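Local atomic coordinates of 4-hydroxybutyrate coenzyme A transferase (Shewanella oneidensis, PDB entry 2OAS), a protein that probably transfers coenzyme A from an acyl-CoA to a carboxylate such as acetate or 4-hydroxybutyrate. Residues W23-G28 with A114-S119; L50-T55 with H72-G77. All blocks are in the same frame, centred on the assembly; numbering follows the deposited sequence.

Contact 1 (W23-G28 with A114-S119)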
ATOM      1  N   TRP A  23     -11.035   7.084 -24.279  1.00 29.31           N
ATOM      2  CA  TRP A  23      -9.925   6.324 -23.733  1.00 28.02           C
ATOM      3  C   TRP A  23      -9.017   6.025 -24.905  1.00 26.73           C
ATOM      4  O   TRP A  23      -9.493   5.793 -26.017  1.00 26.78           O
ATOM      5  CB  TRP A  23     -10.386   5.014 -23.098  1.00 26.35           C
ATOM      6  CG  TRP A  23      -9.227   4.105 -22.856  1.00 26.95           C
ATOM      7  CD1 TRP A  23      -8.800   3.087 -23.668  1.00 26.53           C
ATOM      8  CD2 TRP A  23      -8.295   4.179 -21.776  1.00 25.21           C
ATOM      9  NE1 TRP A  23      -7.660   2.520 -23.154  1.00 26.43           N
ATOM     10  CE2 TRP A  23      -7.330   3.167 -21.986  1.00 25.38           C
ATOM     11  CE3 TRP A  23      -8.185   4.993 -20.641  1.00 26.15           C
ATOM     12  CZ2 TRP A  23      -6.257   2.956 -21.117  1.00 24.73           C
ATOM     13  CZ3 TRP A  23      -7.114   4.785 -19.769  1.00 26.09           C
ATOM     14  CH2 TRP A  23      -6.169   3.765 -20.014  1.00 25.85           C
ATOM     15  N   THR A  24      -7.715   6.045 -24.664  1.00 26.55           N
ATOM     16  CA  THR A  24      -6.742   5.765 -25.714  1.00 26.60           C
ATOM     17  C   THR A  24      -5.783   4.659 -25.330  1.00 26.58           C
ATOM     18  O   THR A  24      -5.347   4.570 -24.183  1.00 25.21           O
ATOM     19  CB  THR A  24      -5.887   7.033 -26.057  1.00 26.70           C
ATOM     20  OG1 THR A  24      -4.846   6.660 -26.953  1.00 28.71           O
ATOM     21  CG2 THR A  24      -5.263   7.636 -24.792  1.00 23.33           C
ATOM     22  N   HIS A  25      -5.464   3.812 -26.301  1.00 29.12           N
ATOM     23  CA  HIS A  25      -4.508   2.724 -26.099  1.00 30.55           C
ATOM     24  C   HIS A  25      -3.276   3.477 -25.591  1.00 31.35           C
ATOM     25  O   HIS A  25      -2.962   4.546 -26.108  1.00 32.97           O
ATOM     26  CB  HIS A  25      -4.205   2.083 -27.445  1.00 31.76           C
ATOM     27  CG  HIS A  25      -4.036   0.596 -27.393  1.00 31.51           C
ATOM     28  ND1 HIS A  25      -4.136  -0.190 -28.526  1.00 31.12           N
ATOM     29  CD2 HIS A  25      -3.774  -0.242 -26.371  1.00 30.13           C
ATOM     30  CE1 HIS A  25      -3.941  -1.452 -28.196  1.00 30.89           C
ATOM     31  NE2 HIS A  25      -3.721  -1.517 -26.897  1.00 30.88           N
ATOM     32  N   SER A  26      -2.582   2.938 -24.605  1.00 32.90           N
ATOM     33  CA  SER A  26      -1.417   3.618 -24.060  1.00 36.58           C
ATOM     34  C   SER A  26      -0.061   2.992 -24.373  1.00 37.17           C
ATOM     35  O   SER A  26       0.023   1.950 -25.006  1.00 36.22           O
ATOM     36  CB  SER A  26      -1.591   3.760 -22.555  1.00 37.54           C
ATOM     37  OG  SER A  26      -2.734   4.561 -22.295  1.00 40.27           O
HETATM   38  N   MSE A  27       1.003   3.658 -23.953  1.00 39.61           N
HETATM   39  CA  MSE A  27       2.340   3.145 -24.193  1.00 43.47           C
HETATM   40  C   MSE A  27       2.715   3.044 -25.660  1.00 41.71           C
HETATM   41  O   MSE A  27       2.415   3.936 -26.449  1.00 41.28           O
HETATM   42  CB  MSE A  27       2.480   1.782 -23.524  1.00 50.79           C
HETATM   43  CG  MSE A  27       2.534   1.894 -22.011  1.00 60.96           C
HETATM   44 SE   MSE A  27       4.316   2.383 -21.342  1.00 77.03          SE
HETATM   45  CE  MSE A  27       4.543   4.148 -22.120  1.00 70.74           C
ATOM     46  N   GLY A  28       3.381   1.953 -26.013  1.00 39.49           N
ATOM     47  CA  GLY A  28       3.800   1.757 -27.387  1.00 38.30           C
ATOM     48  C   GLY A  28       2.653   1.582 -28.360  1.00 36.51           C
ATOM     49  O   GLY A  28       2.855   1.638 -29.571  1.00 35.92           O
ATOM     50  N   ALA A 114     -13.371   4.157 -27.169  1.00 32.66           N
ATOM     51  CA  ALA A 114     -11.974   3.792 -26.961  1.00 32.46           C
ATOM     52  C   ALA A 114     -11.215   3.792 -28.278  1.00 32.29           C
ATOM     53  O   ALA A 114     -11.624   3.135 -29.238  1.00 33.24           O
ATOM     54  CB  ALA A 114     -11.882   2.420 -26.327  1.00 32.30           C
ATOM     55  N   ILE A 115     -10.112   4.530 -28.325  1.00 29.98           N
ATOM     56  CA  ILE A 115      -9.295   4.579 -29.521  1.00 28.95           C
ATOM     57  C   ILE A 115      -8.202   3.539 -29.333  1.00 28.09           C
ATOM     58  O   ILE A 115      -7.451   3.585 -28.353  1.00 26.46           O
ATOM     59  CB  ILE A 115      -8.600   5.945 -29.701  1.00 30.81           C
ATOM     60  CG1 ILE A 115      -9.584   7.091 -29.441  1.00 32.98           C
ATOM     61  CG2 ILE A 115      -8.011   6.021 -31.101  1.00 29.97           C
ATOM     62  CD1 ILE A 115     -10.806   7.074 -30.325  1.00 36.07           C
ATOM     63  N   ILE A 116      -8.094   2.603 -30.266  1.00 26.86           N
ATOM     64  CA  ILE A 116      -7.082   1.579 -30.109  1.00 26.18           C
ATOM     65  C   ILE A 116      -6.349   1.225 -31.391  1.00 25.52           C
ATOM     66  O   ILE A 116      -6.796   1.547 -32.480  1.00 26.07           O
ATOM     67  CB  ILE A 116      -7.706   0.299 -29.518  1.00 25.44           C
ATOM     68  CG1 ILE A 116      -8.729  -0.284 -30.486  1.00 24.99           C
ATOM     69  CG2 ILE A 116      -8.420   0.627 -28.234  1.00 22.92           C
ATOM     70  CD1 ILE A 116      -9.364  -1.556 -29.980  1.00 26.74           C
ATOM     71  N   GLN A 117      -5.207   0.568 -31.240  1.00 26.51           N
ATOM     72  CA  GLN A 117      -4.397   0.138 -32.369  1.00 26.62           C
ATOM     73  C   GLN A 117      -4.248  -1.382 -32.291  1.00 28.66           C
ATOM     74  O   GLN A 117      -3.710  -1.899 -31.304  1.00 28.69           O
ATOM     75  CB  GLN A 117      -3.018   0.769 -32.299  1.00 26.28           C
ATOM     76  CG  GLN A 117      -2.198   0.502 -33.540  1.00 28.02           C
ATOM     77  CD  GLN A 117      -0.871   1.195 -33.526  1.00 28.18           C
ATOM     78  OE1 GLN A 117      -0.151   1.195 -34.516  1.00 29.86           O
ATOM     79  NE2 GLN A 117      -0.535   1.803 -32.394  1.00 30.02           N
ATOM     80  N   VAL A 118      -4.704  -2.098 -33.317  1.00 28.64           N
ATOM     81  CA  VAL A 118      -4.607  -3.564 -33.319  1.00 27.86           C
ATOM     82  C   VAL A 118      -3.966  -4.173 -34.551  1.00 27.94           C
ATOM     83  O   VAL A 118      -3.778  -3.517 -35.579  1.00 26.88           O
ATOM     84  CB  VAL A 118      -5.987  -4.240 -33.182  1.00 26.97           C
ATOM     85  CG1 VAL A 118      -6.687  -3.812 -31.897  1.00 27.67           C
ATOM     86  CG2 VAL A 118      -6.841  -3.906 -34.396  1.00 26.82           C
ATOM     87  N   SER A 119      -3.639  -5.455 -34.450  1.00 29.76           N
ATOM     88  CA  SER A 119      -3.058  -6.165 -35.579  1.00 29.70           C
ATOM     89  C   SER A 119      -4.226  -6.512 -36.477  1.00 28.77           C
ATOM     90  O   SER A 119      -5.361  -6.574 -36.026  1.00 28.74           O
ATOM     91  CB  SER A 119      -2.352  -7.430 -35.120  1.00 27.45           C
ATOM     92  OG  SER A 119      -3.200  -8.183 -34.284  1.00 31.92           O
TER

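Contact 2 (L50-T55 with H72-G77)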
ATOM      1  N   LEU A  50     -10.165  13.094 -22.399  1.00 34.42           N
ATOM      2  CA  LEU A  50      -9.402  11.944 -22.854  1.00 34.60           C
ATOM      3  C   LEU A  50      -8.639  11.294 -21.713  1.00 34.85           C
ATOM      4  O   LEU A  50      -7.631  11.832 -21.240  1.00 35.90           O
ATOM      5  CB  LEU A  50      -8.434  12.375 -23.955  1.00 34.83           C
ATOM      6  CG  LEU A  50      -7.621  11.312 -24.689  1.00 34.80           C
ATOM      7  CD1 LEU A  50      -7.099  11.901 -25.965  1.00 36.34           C
ATOM      8  CD2 LEU A  50      -6.468  10.830 -23.834  1.00 35.64           C
ATOM      9  N   LEU A  51      -9.131  10.127 -21.283  1.00 34.48           N
ATOM     10  CA  LEU A  51      -8.514   9.345 -20.206  1.00 32.07           C
ATOM     11  C   LEU A  51      -7.325   8.608 -20.807  1.00 30.15           C
ATOM     12  O   LEU A  51      -7.376   8.170 -21.958  1.00 30.04           O
ATOM     13  CB  LEU A  51      -9.523   8.342 -19.632  1.00 32.34           C
ATOM     14  CG  LEU A  51     -10.662   8.870 -18.753  1.00 33.11           C
ATOM     15  CD1 LEU A  51     -11.706   7.785 -18.493  1.00 34.52           C
ATOM     16  CD2 LEU A  51     -10.073   9.346 -17.450  1.00 34.58           C
ATOM     17  N   GLN A  52      -6.259   8.458 -20.034  1.00 28.73           N
ATOM     18  CA  GLN A  52      -5.062   7.801 -20.557  1.00 28.61           C
ATOM     19  C   GLN A  52      -4.040   7.431 -19.489  1.00 29.28           C
ATOM     20  O   GLN A  52      -4.191   7.729 -18.302  1.00 29.91           O
ATOM     21  CB  GLN A  52      -4.374   8.743 -21.557  1.00 26.37           C
ATOM     22  CG  GLN A  52      -3.542   9.838 -20.872  1.00 25.35           C
ATOM     23  CD  GLN A  52      -3.287  11.071 -21.745  1.00 24.12           C
ATOM     24  OE1 GLN A  52      -4.214  11.815 -22.070  1.00 22.56           O
ATOM     25  NE2 GLN A  52      -2.030  11.288 -22.117  1.00 20.97           N
ATOM     26  N   LEU A  53      -2.986   6.780 -19.944  1.00 30.52           N
ATOM     27  CA  LEU A  53      -1.876   6.391 -19.094  1.00 31.40           C
ATOM     28  C   LEU A  53      -0.702   7.062 -19.800  1.00 31.88           C
ATOM     29  O   LEU A  53      -0.879   8.090 -20.457  1.00 31.88           O
ATOM     30  CB  LEU A  53      -1.722   4.867 -19.089  1.00 30.36           C
ATOM     31  CG  LEU A  53      -2.427   4.025 -18.008  1.00 31.17           C
ATOM     32  CD1 LEU A  53      -3.790   4.571 -17.650  1.00 31.33           C
ATOM     33  CD2 LEU A  53      -2.548   2.606 -18.507  1.00 30.69           C
ATOM     34  N   HIS A  54       0.484   6.483 -19.682  1.00 33.22           N
ATOM     35  CA  HIS A  54       1.651   7.043 -20.334  1.00 36.66           C
ATOM     36  C   HIS A  54       1.422   6.911 -21.846  1.00 37.77           C
ATOM     37  O   HIS A  54       1.105   5.827 -22.346  1.00 37.44           O
ATOM     38  CB  HIS A  54       2.911   6.277 -19.889  1.00 38.94           C
ATOM     39  CG  HIS A  54       4.192   6.882 -20.373  1.00 42.83           C
ATOM     40  ND1 HIS A  54       4.573   6.856 -21.698  1.00 44.35           N
ATOM     41  CD2 HIS A  54       5.155   7.574 -19.719  1.00 44.16           C
ATOM     42  CE1 HIS A  54       5.711   7.510 -21.841  1.00 44.51           C
ATOM     43  NE2 HIS A  54       6.086   7.957 -20.655  1.00 45.30           N
ATOM     44  N   THR A  55       1.559   8.011 -22.578  1.00 38.78           N
ATOM     45  CA  THR A  55       1.346   7.966 -24.020  1.00 40.22           C
ATOM     46  C   THR A  55       2.629   8.260 -24.791  1.00 39.92           C
ATOM     47  O   THR A  55       3.559   8.862 -24.257  1.00 39.95           O
ATOM     48  CB  THR A  55       0.257   8.964 -24.446  1.00 41.51           C
ATOM     49  OG1 THR A  55       0.021   8.819 -25.846  1.00 45.14           O
ATOM     50  CG2 THR A  55       0.706  10.406 -24.171  1.00 43.28           C
ATOM     51  N   HIS A  72      -6.953  16.624 -21.231  1.00 32.20           N
ATOM     52  CA  HIS A  72      -6.374  15.337 -20.864  1.00 32.06           C
ATOM     53  C   HIS A  72      -6.634  14.975 -19.401  1.00 30.88           C
ATOM     54  O   HIS A  72      -6.494  15.824 -18.528  1.00 30.33           O
ATOM     55  CB  HIS A  72      -4.856  15.352 -21.117  1.00 31.20           C
ATOM     56  CG  HIS A  72      -4.488  15.576 -22.548  1.00 29.51           C
ATOM     57  ND1 HIS A  72      -4.291  16.831 -23.077  1.00 29.95           N
ATOM     58  CD2 HIS A  72      -4.343  14.708 -23.581  1.00 29.77           C
ATOM     59  CE1 HIS A  72      -4.042  16.729 -24.371  1.00 28.24           C
ATOM     60  NE2 HIS A  72      -4.069  15.450 -24.702  1.00 28.39           N
ATOM     61  N   ARG A  73      -7.024  13.721 -19.151  1.00 31.32           N
ATOM     62  CA  ARG A  73      -7.276  13.214 -17.790  1.00 31.74           C
ATOM     63  C   ARG A  73      -6.293  12.059 -17.623  1.00 32.29           C
ATOM     64  O   ARG A  73      -6.534  10.955 -18.094  1.00 32.68           O
ATOM     65  CB  ARG A  73      -8.711  12.716 -17.640  1.00 29.43           C
ATOM     66  CG  ARG A  73      -9.153  12.487 -16.192  1.00 30.44           C
ATOM     67  CD  ARG A  73     -10.655  12.231 -16.128  1.00 30.50           C
ATOM     68  NE  ARG A  73     -11.152  11.907 -14.793  1.00 29.29           N
ATOM     69  CZ  ARG A  73     -11.372  12.795 -13.828  1.00 28.09           C
ATOM     70  NH1 ARG A  73     -11.137  14.084 -14.036  1.00 28.83           N
ATOM     71  NH2 ARG A  73     -11.857  12.394 -12.661  1.00 27.88           N
ATOM     72  N   CYS A  74      -5.186  12.324 -16.946  1.00 32.43           N
ATOM     73  CA  CYS A  74      -4.134  11.338 -16.789  1.00 33.85           C
ATOM     74  C   CYS A  74      -4.073  10.506 -15.527  1.00 34.62           C
ATOM     75  O   CYS A  74      -4.097  11.035 -14.413  1.00 35.61           O
ATOM     76  CB  CYS A  74      -2.781  12.017 -16.953  1.00 34.28           C
ATOM     77  SG  CYS A  74      -2.653  13.064 -18.389  1.00 38.27           S
ATOM     78  N   PHE A  75      -3.970   9.196 -15.720  1.00 34.87           N
ATOM     79  CA  PHE A  75      -3.832   8.263 -14.619  1.00 36.26           C
ATOM     80  C   PHE A  75      -2.329   8.120 -14.432  1.00 35.36           C
ATOM     81  O   PHE A  75      -1.855   7.577 -13.440  1.00 35.36           O
ATOM     82  CB  PHE A  75      -4.443   6.908 -14.987  1.00 37.77           C
ATOM     83  CG  PHE A  75      -5.933   6.932 -15.058  1.00 38.86           C
ATOM     84  CD1 PHE A  75      -6.601   6.409 -16.153  1.00 38.31           C
ATOM     85  CD2 PHE A  75      -6.678   7.476 -14.012  1.00 40.08           C
ATOM     86  CE1 PHE A  75      -7.988   6.436 -16.213  1.00 38.35           C
ATOM     87  CE2 PHE A  75      -8.065   7.507 -14.069  1.00 38.88           C
ATOM     88  CZ  PHE A  75      -8.723   6.982 -15.170  1.00 37.83           C
ATOM     89  N   PHE A  76      -1.587   8.630 -15.406  1.00 35.49           N
ATOM     90  CA  PHE A  76      -0.136   8.570 -15.381  1.00 36.04           C
ATOM     91  C   PHE A  76       0.350   9.604 -16.369  1.00 36.61           C
ATOM     92  O   PHE A  76      -0.052   9.584 -17.531  1.00 36.77           O
ATOM     93  CB  PHE A  76       0.344   7.204 -15.831  1.00 36.50           C
ATOM     94  CG  PHE A  76       1.758   6.901 -15.462  1.00 38.62           C
ATOM     95  CD1 PHE A  76       2.035   6.106 -14.351  1.00 38.67           C
ATOM     96  CD2 PHE A  76       2.814   7.362 -16.246  1.00 37.70           C
ATOM     97  CE1 PHE A  76       3.337   5.764 -14.029  1.00 40.27           C
ATOM     98  CE2 PHE A  76       4.130   7.030 -15.934  1.00 39.20           C
ATOM     99  CZ  PHE A  76       4.395   6.226 -14.822  1.00 40.20           C
ATOM    100  N   GLY A  77       1.216  10.502 -15.916  1.00 37.26           N
ATOM    101  CA  GLY A  77       1.721  11.535 -16.797  1.00 37.88           C
ATOM    102  C   GLY A  77       2.836  11.119 -17.746  1.00 39.27           C
ATOM    103  O   GLY A  77       3.532  10.113 -17.545  1.00 38.70           O
TER

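Contact 1 (W23-G28 with A114-S119)
Chi1 of H25, -143°, lies off the usual staggered positions and brings the imidazole to the backbone of 116-117, where ND1 lies 3.0 Å from N of Q117. That N-H points almost straight at ND1 (175° at the hydrogen) and lies near the ring plane, so the histidine accepts at its edge. The ring thus takes the place of a main-chain carbonyl just where strand 21-24 ends. Before it the pairing is that of the parallel sheet of the Rossmann-like N-terminal domain, strand 21-24 beside 113-118: I115 N donates to W23 O at 2.7 Å, nearly along the C=O axis, and H25 N to I115 O at 2.9 Å. W23 has CG anti to its backbone N (chi1 166°), which sets the CD1 edge of the indole against CB of A114, 4.1 Å away; a methyl fits beside so broad a ring. T24 and I115 point to the other face, and OG1 of T24 reaches forward to donate a hydrogen bond to O of H25, 3.0 Å away. NE2 of H25 bonds to S132 O, so both ring nitrogens are engaged and the ring rotation is fixed. An alanine here would probably leave the Q117 N-H without its acceptor and loosen the turn from S132. Accepting at ND1 while meeting a carbonyl at NE2 is consistent with a neutral imidazole carrying its proton on NE2.

Contact 2 (L50-T55 with H72-G77)
Two neighbouring strands of the parallel sheet in the N-terminal Rossmann-like domain, 48-52 and 70-74, run side by side, and the loop after 70-74 brings F76 to the coenzyme A pocket. Their short axes come within 4.8 Å at 25°. The carbonyl of L50 takes the N-H of R73 at 2.9 Å, Q52 N makes a weak bond to R73 O, and Q52 O receives F75 N at 3.0 Å, which carries the pairing just beyond the strand ends. L51 and R73 lie alongside each other on one face. The extended arginine lays its aliphatic part against CD2 of L51, whose closest neighbour is R73 CD, while its charged end salt-bridges E399 of the second subunit. The same CD2 meets CZ of F75 at 3.6 Å, so one leucine methyl serves both a long chain and a ring. On the opposite face Q52 has CG in the crowded position between backbone N and carbonyl carbon (chi1 79°), and its flat amide passes over SG of C74, with CD 4.0 Å from the sulfur. In the loops, F76 turns its CD2 to CB of H54 at 3.8 Å, and its ring touches the bound coenzyme A, a suitable task for a large apolar side chain. OE1 of Q52 lies at the edge of the H72 imidazole, 3.3 Å from CD2, with amide and ring planes 74° apart.

Overall arrangement
Both contacts belong to one parallel sheet, in which the order 113-118, 21-24, 48-52, 70-74 places them side by side with their centres 12 Å apart. Along the chain, 23-28 comes first, then both segments of contact 2, and 114-119 last, so the chain passes through contact 2 before returning to the far side of strand 21-24. The contacts meet where the loops after 21-24 and 48-52 run together: M27 N probably bonds to H54 O, and the indole of W23 packs on L53. Contact 1 lies away from the coenzyme A-binding residues, whereas contact 2 brings F76 to coenzyme A and R73 to E399 of the second subunit.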